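Local coordinates for uncharacterized protein (Parabacteroides merdae, PDB 4R7F) that is of unknown function but folds into three immunoglobulin-like beta-sandwich domains, the first belonging to the family of type 9 secretion system plug protein first domains, at residues D44-G49 and A336-Q341; G91-Y96 and P247-E252; G150-D155 and N215-A220; V163-N168 and I183-D188. All coordinates share one frame; numbering follows the deposited sequence.

Interaction 1 (D44-G49 and A336-Q341); sequences DGLGSG and AVLLKQ
Lys340 reaches across from strand 332-340 and sets its ammonium group against the carboxylate of Asp44, a salt bridge of 2.8 Å between NZ and OD2. The nitrogen sits on the syn lone pair of OD2, the side of the other oxygen, which leaves NZ 3.3 Å from OD1 as well. The two side chains cross at about a right angle. Lysine can reach this far because its CG lies opposite the backbone N (chi1 -165°) and the chain stays extended from there to the tip. Two residues further along strand 39-46 and two back along strand 332-340, Leu46 and Leu338 meet tip to tip, CD1 of Leu46 lying 3.8 Å from CD2 of Leu338.

Both charged ends have further partners. Tyr290 OH bonds to Asp44 OD2, Asn98 ND2 bonds to OD1, and the carbonyl of Asp285 takes another bond from Lys340 NZ, while Tyr96 packs on both residues. With an alanine at Asp44, the ammonium of Lys340 would probably lose its charged mate, and Tyr290 OH and Asn98 ND2 would each lose a partner in a largely buried spot.

The backbones themselves stay well apart, the CA atoms of Asp44 and Lys340 being 9.6 Å from each other, so side chains alone bridge the gap. This is a side-chain interface between two beta-sheets, joining strand 39-46 of the N-terminal sandwich to strand 332-340 of another.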
loop_
_atom_site.group_PDB
_atom_site.type_symbol
_atom_site.label_atom_id
_atom_site.label_comp_id
_atom_site.label_asym_id
_atom_site.label_seq_id
_atom_site.Cartn_x
_atom_site.Cartn_y
_atom_site.Cartn_z
ATOM N N ASP A 44 -10.283 -26.602 7.122
ATOM C CA ASP A 44 -9.946 -27.992 7.328
ATOM C C ASP A 44 -11.008 -28.672 8.178
ATOM O O ASP A 44 -11.542 -28.077 9.087
ATOM C CB ASP A 44 -8.609 -28.123 8.038
ATOM C CG ASP A 44 -7.445 -27.694 7.196
ATOM O OD1 ASP A 44 -7.533 -27.712 5.952
ATOM O OD2 ASP A 44 -6.425 -27.327 7.809
ATOM N N GLY A 45 -11.296 -29.934 7.885
ATOM C CA GLY A 45 -11.981 -30.819 8.834
ATOM C C GLY A 45 -10.996 -31.816 9.456
ATOM O O GLY A 45 -10.294 -32.547 8.745
ATOM N N LEU A 46 -10.918 -31.860 10.784
ATOM C CA LEU A 46 -9.958 -32.761 11.455
ATOM C C LEU A 46 -10.525 -34.185 11.596
ATOM O O LEU A 46 -11.745 -34.374 11.650
ATOM C CB LEU A 46 -9.585 -32.218 12.836
ATOM C CG LEU A 46 -8.951 -30.824 12.945
ATOM C CD1 LEU A 46 -8.043 -30.780 14.152
ATOM C CD2 LEU A 46 -8.150 -30.396 11.738
ATOM N N GLY A 47 -9.623 -35.170 11.688
ATOM C CA GLY A 47 -9.966 -36.594 11.565
ATOM C C GLY A 47 -9.494 -37.147 10.223
ATOM O O GLY A 47 -9.010 -36.391 9.375
ATOM N N SER A 48 -9.606 -38.463 10.033
ATOM C CA SER A 48 -9.271 -39.096 8.750
ATOM C C SER A 48 -10.495 -39.143 7.843
ATOM O O SER A 48 -10.372 -39.050 6.619
ATOM C CB SER A 48 -8.690 -40.502 8.960
ATOM O OG SER A 48 -8.860 -40.938 10.301
ATOM N N GLY A 49 -11.672 -39.282 8.454
ATOM C CA GLY A 49 -12.924 -39.285 7.716
ATOM C C GLY A 49 -12.981 -38.229 6.620
ATOM O O GLY A 49 -12.659 -37.045 6.847
ATOM N N ALA A 336 -3.636 -22.060 25.248
ATOM C CA ALA A 336 -3.169 -23.101 24.312
ATOM C C ALA A 336 -4.144 -23.127 23.179
ATOM O O ALA A 336 -5.339 -23.204 23.420
ATOM C CB ALA A 336 -3.165 -24.468 24.982
ATOM N N VAL A 337 -3.648 -23.069 21.950
ATOM C CA VAL A 337 -4.512 -23.079 20.775
ATOM C C VAL A 337 -3.921 -24.021 19.730
ATOM O O VAL A 337 -2.752 -23.915 19.373
ATOM C CB VAL A 337 -4.554 -21.660 20.155
ATOM C CG1 VAL A 337 -5.546 -21.611 19.002
ATOM C CG2 VAL A 337 -4.887 -20.656 21.229
ATOM N N LEU A 338 -4.736 -24.908 19.199
ATOM C CA LEU A 338 -4.295 -25.746 18.104
ATOM C C LEU A 338 -4.405 -24.962 16.789
ATOM O O LEU A 338 -5.488 -24.597 16.350
ATOM C CB LEU A 338 -5.140 -27.012 18.040
ATOM C CG LEU A 338 -4.674 -28.105 17.070
ATOM C CD1 LEU A 338 -3.500 -28.877 17.655
ATOM C CD2 LEU A 338 -5.795 -29.074 16.730
ATOM N N LEU A 339 -3.250 -24.771 16.172
ATOM C CA LEU A 339 -3.040 -23.948 15.002
ATOM C C LEU A 339 -2.216 -24.702 13.947
ATOM O O LEU A 339 -1.272 -25.470 14.260
ATOM C CB LEU A 339 -2.281 -22.662 15.392
ATOM C CG LEU A 339 -3.070 -21.676 16.268
ATOM C CD1 LEU A 339 -2.205 -20.521 16.726
ATOM C CD2 LEU A 339 -4.273 -21.144 15.519
ATOM N N LYS A 340 -2.597 -24.470 12.699
ATOM C CA LYS A 340 -1.862 -24.936 11.532
ATOM C C LYS A 340 -0.633 -24.079 11.328
ATOM O O LYS A 340 -0.669 -22.847 11.456
ATOM C CB LYS A 340 -2.763 -24.868 10.312
ATOM C CG LYS A 340 -2.296 -25.630 9.093
ATOM C CD LYS A 340 -3.303 -25.450 7.950
ATOM C CE LYS A 340 -3.116 -26.485 6.856
ATOM N NZ LYS A 340 -4.365 -26.717 6.088
ATOM N N GLN A 341 0.462 -24.741 11.008
ATOM C CA GLN A 341 1.738 -24.085 10.795
ATOM C C GLN A 341 1.685 -22.923 9.808
ATOM O O GLN A 341 1.032 -23.022 8.763
ATOM C CB GLN A 341 2.746 -25.083 10.254
ATOM C CG GLN A 341 3.159 -26.161 11.201
ATOM C CD GLN A 341 4.113 -27.104 10.507
ATOM O OE1 GLN A 341 3.690 -27.956 9.718
ATOM N NE2 GLN A 341 5.402 -26.932 10.770
#

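Interaction 2 (G91-Y96 and P247-E252); sequences GTTTQY and PYYNVE
Thr94 and Tyr248 make the closer part of this small contact: OG1 of Thr94 comes up at the edge of the tyrosine ring, near its plane, 3.5 Å from both CD1 and CE1 of Tyr248. One face of that ring is taken by its own neighbour, Pro247, whose CG lies over the ring centre. Turning OG1 beside its backbone N (chi1 -56°) aims the Thr94 hydroxyl at the strand, and the same oxygen is hydrogen-bonded to the carbonyl of Tyr290.

The Thr93 side is looser and more exposed. Its CB stands 3.9 Å from Pro247 O, and its CG2 approaches CE2 of Tyr249 only to 4.2 Å, obliquely to the ring. Two waters bridge the rest: one donates to Thr93 OG1 and accepts from the backbone N of Tyr249 at 2.8 Å; the other, beside the closer part, links Thr94 OG1 with Pro247 O, to which it donates. Asp289 also binds Thr93 OG1, and it receives the backbone N of Thr94.

No direct hydrogen bond crosses between the segments. What results is a partly water-mediated surface contact, in which the loop between strands 86-88 and 96-103 meets the start of strand 248-253, just past the tight turn of the beta-hairpin it forms with 239-245.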
loop_
_atom_site.group_PDB
_atom_site.type_symbol
_atom_site.label_atom_id
_atom_site.label_comp_id
_atom_site.label_asym_id
_atom_site.label_seq_id
_atom_site.Cartn_x
_atom_site.Cartn_y
_atom_site.Cartn_z
ATOM N N GLY A 91 1.601 -36.302 5.338
ATOM C CA GLY A 91 2.807 -36.243 6.155
ATOM C C GLY A 91 2.732 -35.446 7.451
ATOM O O GLY A 91 3.722 -34.869 7.867
ATOM N N THR A 92 1.579 -35.471 8.112
ATOM C CA THR A 92 1.346 -34.668 9.305
ATOM C C THR A 92 0.881 -35.537 10.440
ATOM O O THR A 92 0.105 -36.462 10.230
ATOM C CB THR A 92 0.257 -33.588 9.054
ATOM O OG1 THR A 92 -1.034 -34.198 8.798
ATOM C CG2 THR A 92 0.650 -32.729 7.883
ATOM N N THR A 93 1.310 -35.210 11.659
ATOM C CA THR A 93 0.835 -35.913 12.850
ATOM C C THR A 93 -0.678 -35.778 13.027
ATOM O O THR A 93 -1.393 -36.742 13.283
ATOM C CB THR A 93 1.559 -35.407 14.095
ATOM O OG1 THR A 93 1.496 -33.971 14.150
ATOM C CG2 THR A 93 3.032 -35.861 14.030
ATOM N N THR A 94 -1.162 -34.567 12.840
ATOM C CA THR A 94 -2.561 -34.280 13.013
ATOM C C THR A 94 -3.176 -34.476 11.626
ATOM O O THR A 94 -2.794 -33.798 10.643
ATOM C CB THR A 94 -2.755 -32.830 13.535
ATOM O OG1 THR A 94 -2.020 -32.646 14.743
ATOM C CG2 THR A 94 -4.201 -32.527 13.775
ATOM N N GLN A 95 -4.099 -35.423 11.531
ATOM C CA GLN A 95 -4.743 -35.694 10.264
ATOM C C GLN A 95 -5.957 -34.794 10.054
ATOM O O GLN A 95 -6.714 -34.490 10.983
ATOM C CB GLN A 95 -5.142 -37.162 10.165
ATOM C CG GLN A 95 -3.975 -38.062 9.803
ATOM C CD GLN A 95 -4.319 -39.524 9.946
ATOM O OE1 GLN A 95 -5.481 -39.883 10.129
ATOM N NE2 GLN A 95 -3.309 -40.379 9.872
ATOM N N TYR A 96 -6.133 -34.394 8.803
ATOM C CA TYR A 96 -7.229 -33.556 8.395
ATOM C C TYR A 96 -7.437 -33.632 6.887
ATOM O O TYR A 96 -6.554 -34.089 6.135
ATOM C CB TYR A 96 -6.927 -32.096 8.810
ATOM C CG TYR A 96 -5.732 -31.492 8.143
ATOM C CD1 TYR A 96 -5.853 -30.863 6.923
ATOM C CD2 TYR A 96 -4.472 -31.535 8.734
ATOM C CE1 TYR A 96 -4.753 -30.283 6.289
ATOM C CE2 TYR A 96 -3.369 -30.959 8.112
ATOM C CZ TYR A 96 -3.515 -30.327 6.873
ATOM O OH TYR A 96 -2.423 -29.736 6.208
ATOM N N PRO A 247 -0.204 -36.653 21.226
ATOM C CA PRO A 247 0.120 -36.786 19.801
ATOM C C PRO A 247 0.609 -35.534 19.091
ATOM O O PRO A 247 0.735 -35.556 17.866
ATOM C CB PRO A 247 -1.217 -37.205 19.194
ATOM C CG PRO A 247 -2.232 -36.533 20.055
ATOM C CD PRO A 247 -1.628 -36.315 21.418
ATOM N N TYR A 248 0.911 -34.472 19.841
ATOM C CA TYR A 248 1.124 -33.136 19.241
ATOM C C TYR A 248 2.480 -32.543 19.534
ATOM O O TYR A 248 3.044 -32.690 20.640
ATOM C CB TYR A 248 0.122 -32.119 19.800
ATOM C CG TYR A 248 -1.365 -32.367 19.552
ATOM C CD1 TYR A 248 -1.900 -32.391 18.259
ATOM C CD2 TYR A 248 -2.242 -32.506 20.623
ATOM C CE1 TYR A 248 -3.272 -32.572 18.049
ATOM C CE2 TYR A 248 -3.607 -32.690 20.420
ATOM C CZ TYR A 248 -4.121 -32.730 19.141
ATOM O OH TYR A 248 -5.476 -32.926 18.984
ATOM N N TYR A 249 2.995 -31.825 18.555
ATOM C CA TYR A 249 4.077 -30.876 18.841
ATOM C C TYR A 249 3.494 -29.658 19.531
ATOM O O TYR A 249 2.369 -29.272 19.256
ATOM C CB TYR A 249 4.787 -30.436 17.564
ATOM C CG TYR A 249 5.672 -31.502 17.027
ATOM C CD1 TYR A 249 6.965 -31.653 17.505
ATOM C CD2 TYR A 249 5.218 -32.380 16.050
ATOM C CE1 TYR A 249 7.788 -32.643 17.019
ATOM C CE2 TYR A 249 6.042 -33.373 15.553
ATOM C CZ TYR A 249 7.321 -33.506 16.047
ATOM O OH TYR A 249 8.156 -34.497 15.552
ATOM N N ASN A 250 4.269 -29.081 20.433
ATOM C CA ASN A 250 3.864 -27.949 21.240
ATOM C C ASN A 250 4.843 -26.823 21.007
ATOM O O ASN A 250 6.054 -26.974 21.205
ATOM C CB ASN A 250 3.867 -28.297 22.737
ATOM C CG ASN A 250 2.622 -29.069 23.168
ATOM O OD1 ASN A 250 1.754 -28.525 23.831
ATOM N ND2 ASN A 250 2.535 -30.346 22.793
ATOM N N VAL A 251 4.309 -25.693 20.593
ATOM C CA VAL A 251 5.094 -24.495 20.420
ATOM C C VAL A 251 4.969 -23.533 21.590
ATOM O O VAL A 251 3.918 -22.924 21.770
ATOM C CB VAL A 251 4.660 -23.753 19.176
ATOM C CG1 VAL A 251 5.607 -22.577 18.938
ATOM C CG2 VAL A 251 4.605 -24.714 17.992
ATOM N N GLU A 252 6.046 -23.379 22.363
ATOM C CA GLU A 252 6.074 -22.392 23.432
ATOM C C GLU A 252 6.527 -21.070 22.826
ATOM O O GLU A 252 7.664 -20.939 22.385
ATOM C CB GLU A 252 7.003 -22.828 24.575
ATOM C CG GLU A 252 6.719 -22.131 25.912
ATOM C CD GLU A 252 7.974 -21.922 26.777
ATOM O OE1 GLU A 252 9.016 -22.515 26.444
ATOM O OE2 GLU A 252 7.930 -21.168 27.785
HETATM O O HOH W 1 1.399 -32.035 16.282
HETATM O O HOH W 2 -1.463 -34.903 16.170
#

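Interaction 3 (G150-D155 and N215-A220); sequences GNTDID and NLIFPA
Ile217 and Ile154 reach toward each other tip to tip, and apolar packing is all that crosses this contact. CD1 of Ile217 lies 4.0 Å from CG2 of Ile154, and in return CD1 of Ile154 lies 4.0 Å from CG2 of Ile217. The same Ile217 CD1 also touches the loop beside it, 4.1 Å from CB of Thr152 and 4.2 Å from CB of Asp153. It gets there because Ile217 extends fully beyond CG1 (chi2 -179°), pushing one methyl into the bend of the loop.

The hydrogen bonds within the loop set its shape. Thr152 OG1 accepts from the backbone N of Ile154 at 3.0 Å, an ST turn, and donates to Asp155 OD1 at 2.7 Å, on the anti side and 33° out of the carboxylate plane. A backbone bond from Thr152 N to Asp155 O at 2.9 Å closes the same bend, and from strand 160-168 Gln162 OE1 takes the backbone N of Asp153. With a valine in place of Thr152, Ile154 N and Asp155 OD1 would probably each lose a mate, and the loop that presents Ile154 would be freer to shift.

Charge plays a peripheral part: Asp153 OD1 makes a long, weak ion pair with Lys170 of the second subunit. Here the loop joining antiparallel strands 143-149 and 160-168, an ST turn within a beta-hairpin connection, folds over the end of strand 207-219 in the same sheet.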
loop_
_atom_site.group_PDB
_atom_site.type_symbol
_atom_site.label_atom_id
_atom_site.label_comp_id
_atom_site.label_asym_id
_atom_site.label_seq_id
_atom_site.Cartn_x
_atom_site.Cartn_y
_atom_site.Cartn_z
ATOM N N GLY A 150 -3.409 10.696 11.706
ATOM C CA GLY A 150 -3.181 10.738 13.152
ATOM C C GLY A 150 -3.402 12.132 13.707
ATOM O O GLY A 150 -3.405 12.345 14.908
ATOM N N ASN A 151 -3.611 13.092 12.829
ATOM C CA ASN A 151 -4.031 14.394 13.255
ATOM C C ASN A 151 -5.517 14.486 13.146
ATOM O O ASN A 151 -6.056 14.581 12.045
ATOM C CB ASN A 151 -3.377 15.477 12.395
ATOM C CG ASN A 151 -3.700 16.864 12.881
ATOM O OD1 ASN A 151 -4.115 17.060 14.022
ATOM N ND2 ASN A 151 -3.517 17.825 12.027
ATOM N N THR A 152 -6.168 14.458 14.301
ATOM C CA THR A 152 -7.604 14.284 14.414
ATOM C C THR A 152 -8.218 15.512 15.011
ATOM O O THR A 152 -7.531 16.464 15.370
ATOM C CB THR A 152 -7.961 13.083 15.316
ATOM O OG1 THR A 152 -7.886 13.462 16.697
ATOM C CG2 THR A 152 -7.027 11.920 15.034
ATOM N N ASP A 153 -9.528 15.477 15.122
ATOM C CA ASP A 153 -10.256 16.567 15.726
ATOM C C ASP A 153 -10.113 16.648 17.225
ATOM O O ASP A 153 -10.414 17.696 17.776
ATOM C CB ASP A 153 -11.733 16.433 15.396
ATOM C CG ASP A 153 -12.004 16.540 13.913
ATOM O OD1 ASP A 153 -11.188 17.194 13.201
ATOM O OD2 ASP A 153 -13.047 15.973 13.497
ATOM N N ILE A 154 -9.669 15.571 17.885
ATOM C CA ILE A 154 -9.559 15.571 19.347
ATOM C C ILE A 154 -8.145 15.532 19.864
ATOM O O ILE A 154 -7.925 15.697 21.067
ATOM C CB ILE A 154 -10.338 14.401 20.002
ATOM C CG1 ILE A 154 -9.731 13.042 19.623
ATOM C CG2 ILE A 154 -11.807 14.490 19.599
ATOM C CD1 ILE A 154 -10.445 11.862 20.250
ATOM N N ASP A 155 -7.198 15.241 18.984
ATOM C CA ASP A 155 -5.793 15.284 19.338
ATOM C C ASP A 155 -4.908 15.393 18.081
ATOM O O ASP A 155 -5.413 15.422 16.943
ATOM C CB ASP A 155 -5.413 14.091 20.220
ATOM C CG ASP A 155 -5.470 12.725 19.480
ATOM O OD1 ASP A 155 -5.798 12.686 18.267
ATOM O OD2 ASP A 155 -5.160 11.681 20.140
ATOM N N ASN A 215 -17.376 10.175 15.326
ATOM C CA ASN A 215 -17.431 8.711 15.433
ATOM C C ASN A 215 -16.379 8.043 14.571
ATOM O O ASN A 215 -16.191 6.854 14.691
ATOM C CB ASN A 215 -18.801 8.191 14.979
ATOM C CG ASN A 215 -19.933 8.952 15.625
ATOM O OD1 ASN A 215 -20.187 8.748 16.777
ATOM N ND2 ASN A 215 -20.567 9.894 14.893
ATOM N N LEU A 216 -15.757 8.787 13.651
ATOM C CA LEU A 216 -14.799 8.206 12.742
ATOM C C LEU A 216 -13.382 8.309 13.264
ATOM O O LEU A 216 -12.426 8.096 12.515
ATOM C CB LEU A 216 -14.931 8.798 11.347
ATOM C CG LEU A 216 -16.117 8.250 10.575
ATOM C CD1 LEU A 216 -16.237 8.953 9.250
ATOM C CD2 LEU A 216 -16.009 6.753 10.373
ATOM N N ILE A 217 -13.262 8.575 14.561
ATOM C CA ILE A 217 -11.989 8.608 15.237
ATOM C C ILE A 217 -11.815 7.306 16.014
ATOM O O ILE A 217 -12.594 6.975 16.889
ATOM C CB ILE A 217 -11.880 9.801 16.193
ATOM C CG1 ILE A 217 -12.033 11.104 15.414
ATOM C CG2 ILE A 217 -10.518 9.788 16.862
ATOM C CD1 ILE A 217 -11.916 12.356 16.265
ATOM N N PHE A 218 -10.776 6.571 15.671
ATOM C CA PHE A 218 -10.525 5.246 16.205
ATOM C C PHE A 218 -9.291 5.306 17.050
ATOM O O PHE A 218 -8.394 6.088 16.745
ATOM C CB PHE A 218 -10.200 4.318 15.067
ATOM C CG PHE A 218 -11.373 3.921 14.266
ATOM C CD1 PHE A 218 -11.797 4.703 13.206
ATOM C CD2 PHE A 218 -12.006 2.727 14.513
ATOM C CE1 PHE A 218 -12.878 4.325 12.425
ATOM C CE2 PHE A 218 -13.110 2.344 13.763
ATOM C CZ PHE A 218 -13.546 3.153 12.713
ATOM N N PRO A 219 -9.191 4.449 18.069
ATOM C CA PRO A 219 -7.847 4.372 18.695
ATOM C C PRO A 219 -6.845 3.746 17.732
ATOM O O PRO A 219 -7.200 2.850 16.953
ATOM C CB PRO A 219 -8.070 3.484 19.915
ATOM C CG PRO A 219 -9.343 2.748 19.613
ATOM C CD PRO A 219 -10.191 3.668 18.800
ATOM N N ALA A 220 -5.611 4.232 17.769
ATOM C CA ALA A 220 -4.649 3.905 16.736
ATOM C C ALA A 220 -4.053 2.528 16.873
ATOM O O ALA A 220 -3.589 1.935 15.879
ATOM C CB ALA A 220 -3.560 4.960 16.660
#

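Interaction 4 (V163-N168 and I183-D188); sequences VSFNIN and IFVYQD
Ile183 meets Phe165 and Ile167 across the interior of a sandwich, and both of its branches are used. The bond from CA to CB is directed at strand 163-168; from CB the CG2 methyl goes directly to the phenylalanine and stops 3.6 Å from CZ of Phe165, oblique to the ring. The other branch leaves CB through CG1, beside the backbone N (chi1 -43°), and ends in CD1. That methyl meets CD1 of Ile167 tip to tip at 3.8 Å, and it also lies 4.2 Å from Phe165 CZ. One isoleucine therefore straddles the end of the phenylalanine and reaches the next inward residue of the facing strand.

Phe165 comes from the opposite direction. Its ring carries CG1 of Ile167 at the edge, in plane, and a little further along CE1 comes within 4.4 Å of Val185 CG2. Tyr210 on the adjoining strand meets the same ring with its plane nearly parallel, and Ile376 and Ile144 add to the packing. No hydrogen bond crosses; all four touching residues are buried.

The strands run roughly antiparallel, at 144°, with their axes 10.5 Å apart, too far for backbone pairing. Val163, Phe165 and Ile167 alternate inward, whereas Ser164 and Asn166 pack against the second subunit. Two sheets facing each other through apolar side chains that meet end on between them form the hydrophobic core of an immunoglobulin-like beta-sandwich.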
loop_
_atom_site.group_PDB
_atom_site.type_symbol
_atom_site.label_atom_id
_atom_site.label_comp_id
_atom_site.label_asym_id
_atom_site.label_seq_id
_atom_site.Cartn_x
_atom_site.Cartn_y
_atom_site.Cartn_z
ATOM N N VAL A 163 -10.593 8.729 10.208
ATOM C CA VAL A 163 -10.973 8.474 8.818
ATOM C C VAL A 163 -11.900 9.553 8.290
ATOM O O VAL A 163 -12.837 9.979 8.962
ATOM C CB VAL A 163 -11.771 7.174 8.725
ATOM C CG1 VAL A 163 -12.170 6.902 7.291
ATOM C CG2 VAL A 163 -10.949 6.021 9.292
ATOM N N SER A 164 -11.643 9.957 7.061
ATOM C CA SER A 164 -12.352 11.062 6.426
ATOM C C SER A 164 -12.682 10.498 5.064
ATOM O O SER A 164 -11.823 9.861 4.443
ATOM C CB SER A 164 -11.441 12.299 6.279
ATOM O OG SER A 164 -10.898 12.796 7.511
ATOM N N PHE A 165 -13.915 10.675 4.602
ATOM C CA PHE A 165 -14.235 10.239 3.241
ATOM C C PHE A 165 -15.367 10.985 2.573
ATOM O O PHE A 165 -16.186 11.582 3.243
ATOM C CB PHE A 165 -14.460 8.719 3.165
ATOM C CG PHE A 165 -15.763 8.248 3.757
ATOM C CD1 PHE A 165 -15.863 7.952 5.109
ATOM C CD2 PHE A 165 -16.870 8.068 2.958
ATOM C CE1 PHE A 165 -17.064 7.492 5.646
ATOM C CE2 PHE A 165 -18.079 7.648 3.493
ATOM C CZ PHE A 165 -18.165 7.343 4.833
ATOM N N ASN A 166 -15.403 10.901 1.242
ATOM C CA ASN A 166 -16.463 11.508 0.416
ATOM C C ASN A 166 -16.936 10.466 -0.529
ATOM O O ASN A 166 -16.138 9.712 -1.060
ATOM C CB ASN A 166 -15.953 12.689 -0.408
ATOM C CG ASN A 166 -15.282 13.736 0.459
ATOM O OD1 ASN A 166 -15.940 14.601 1.015
ATOM N ND2 ASN A 166 -13.961 13.624 0.607
ATOM N N ILE A 167 -18.239 10.442 -0.745
ATOM C CA ILE A 167 -18.817 9.575 -1.709
ATOM C C ILE A 167 -19.055 10.424 -2.926
ATOM O O ILE A 167 -19.792 11.384 -2.857
ATOM C CB ILE A 167 -20.157 9.014 -1.215
ATOM C CG1 ILE A 167 -19.926 8.210 0.061
ATOM C CG2 ILE A 167 -20.793 8.170 -2.304
ATOM C CD1 ILE A 167 -21.206 7.737 0.706
ATOM N N ASN A 168 -18.393 10.062 -4.018
ATOM C CA ASN A 168 -18.536 10.701 -5.305
ATOM C C ASN A 168 -19.539 9.957 -6.188
ATOM O O ASN A 168 -19.253 8.884 -6.656
ATOM C CB ASN A 168 -17.154 10.760 -5.957
ATOM C CG ASN A 168 -16.119 11.463 -5.068
ATOM O OD1 ASN A 168 -16.392 12.498 -4.467
ATOM N ND2 ASN A 168 -14.933 10.895 -4.998
ATOM N N ILE A 183 -23.765 3.299 6.188
ATOM C CA ILE A 183 -22.311 3.200 6.052
ATOM C C ILE A 183 -21.727 2.398 7.213
ATOM O O ILE A 183 -22.030 2.665 8.364
ATOM C CB ILE A 183 -21.661 4.599 6.126
ATOM C CG1 ILE A 183 -22.467 5.635 5.304
ATOM C CG2 ILE A 183 -20.177 4.524 5.748
ATOM C CD1 ILE A 183 -21.961 5.913 3.930
ATOM N N PHE A 184 -20.852 1.454 6.915
ATOM C CA PHE A 184 -20.086 0.764 7.947
ATOM C C PHE A 184 -18.624 0.951 7.671
ATOM O O PHE A 184 -18.183 0.808 6.520
ATOM C CB PHE A 184 -20.400 -0.729 7.971
ATOM C CG PHE A 184 -21.733 -1.026 8.577
ATOM C CD1 PHE A 184 -22.878 -0.769 7.883
ATOM C CD2 PHE A 184 -21.830 -1.463 9.883
ATOM C CE1 PHE A 184 -24.121 -0.998 8.451
ATOM C CE2 PHE A 184 -23.074 -1.705 10.460
ATOM C CZ PHE A 184 -24.219 -1.468 9.737
ATOM N N VAL A 185 -17.884 1.261 8.736
ATOM C CA VAL A 185 -16.442 1.415 8.684
ATOM C C VAL A 185 -15.761 0.441 9.644
ATOM O O VAL A 185 -16.062 0.395 10.826
ATOM C CB VAL A 185 -16.063 2.880 8.991
ATOM C CG1 VAL A 185 -14.570 3.053 8.964
ATOM C CG2 VAL A 185 -16.714 3.800 7.962
ATOM N N TYR A 186 -14.827 -0.343 9.130
ATOM C CA TYR A 186 -14.199 -1.381 9.922
ATOM C C TYR A 186 -12.720 -1.143 9.972
ATOM O O TYR A 186 -12.096 -0.936 8.933
ATOM C CB TYR A 186 -14.460 -2.758 9.296
ATOM C CG TYR A 186 -15.919 -3.131 9.197
ATOM C CD1 TYR A 186 -16.570 -3.740 10.255
ATOM C CD2 TYR A 186 -16.640 -2.914 8.049
ATOM C CE1 TYR A 186 -17.906 -4.113 10.177
ATOM C CE2 TYR A 186 -17.984 -3.269 7.963
ATOM C CZ TYR A 186 -18.611 -3.881 9.044
ATOM O OH TYR A 186 -19.956 -4.224 9.004
ATOM N N GLN A 187 -12.163 -1.195 11.179
ATOM C CA GLN A 187 -10.727 -1.113 11.372
ATOM C C GLN A 187 -10.171 -2.516 11.410
ATOM O O GLN A 187 -10.703 -3.370 12.136
ATOM C CB GLN A 187 -10.409 -0.425 12.694
ATOM C CG GLN A 187 -8.948 -0.176 12.986
ATOM C CD GLN A 187 -8.719 0.374 14.398
ATOM O OE1 GLN A 187 -9.360 -0.045 15.331
ATOM N NE2 GLN A 187 -7.789 1.317 14.545
ATOM N N ASP A 188 -9.114 -2.758 10.629
ATOM C CA ASP A 188 -8.416 -4.057 10.601
ATOM C C ASP A 188 -9.390 -5.252 10.604
ATOM O O ASP A 188 -9.200 -6.228 11.331
ATOM C CB ASP A 188 -7.376 -4.167 11.737
ATOM C CG ASP A 188 -6.343 -3.038 11.703
ATOM O OD1 ASP A 188 -6.036 -2.567 10.601
ATOM O OD2 ASP A 188 -5.863 -2.591 12.773
#

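Interactions 3 and 4 share one sandwich, with their centres about 13 Å apart: strands 207-219 and 160-168 are sheet neighbours, and Leu216 O probably bonds to Val163 N. Interaction 4 is its buried, purely apolar core; interaction 3, on the other side of that sheet, keeps an apolar crossing but lies under a loop shaped by polar bonds. Interactions 1 and 2, with centres about 8 Å apart, instead join the N-terminal domain to the sheet containing both 248-253 and 332-340. Between them chemistry follows exposure: a partly buried salt bridge with a leucine pair in interaction 1, threonines and bridging waters at the surface in interaction 2. The two pairs sit on opposite sides of the chain's centre.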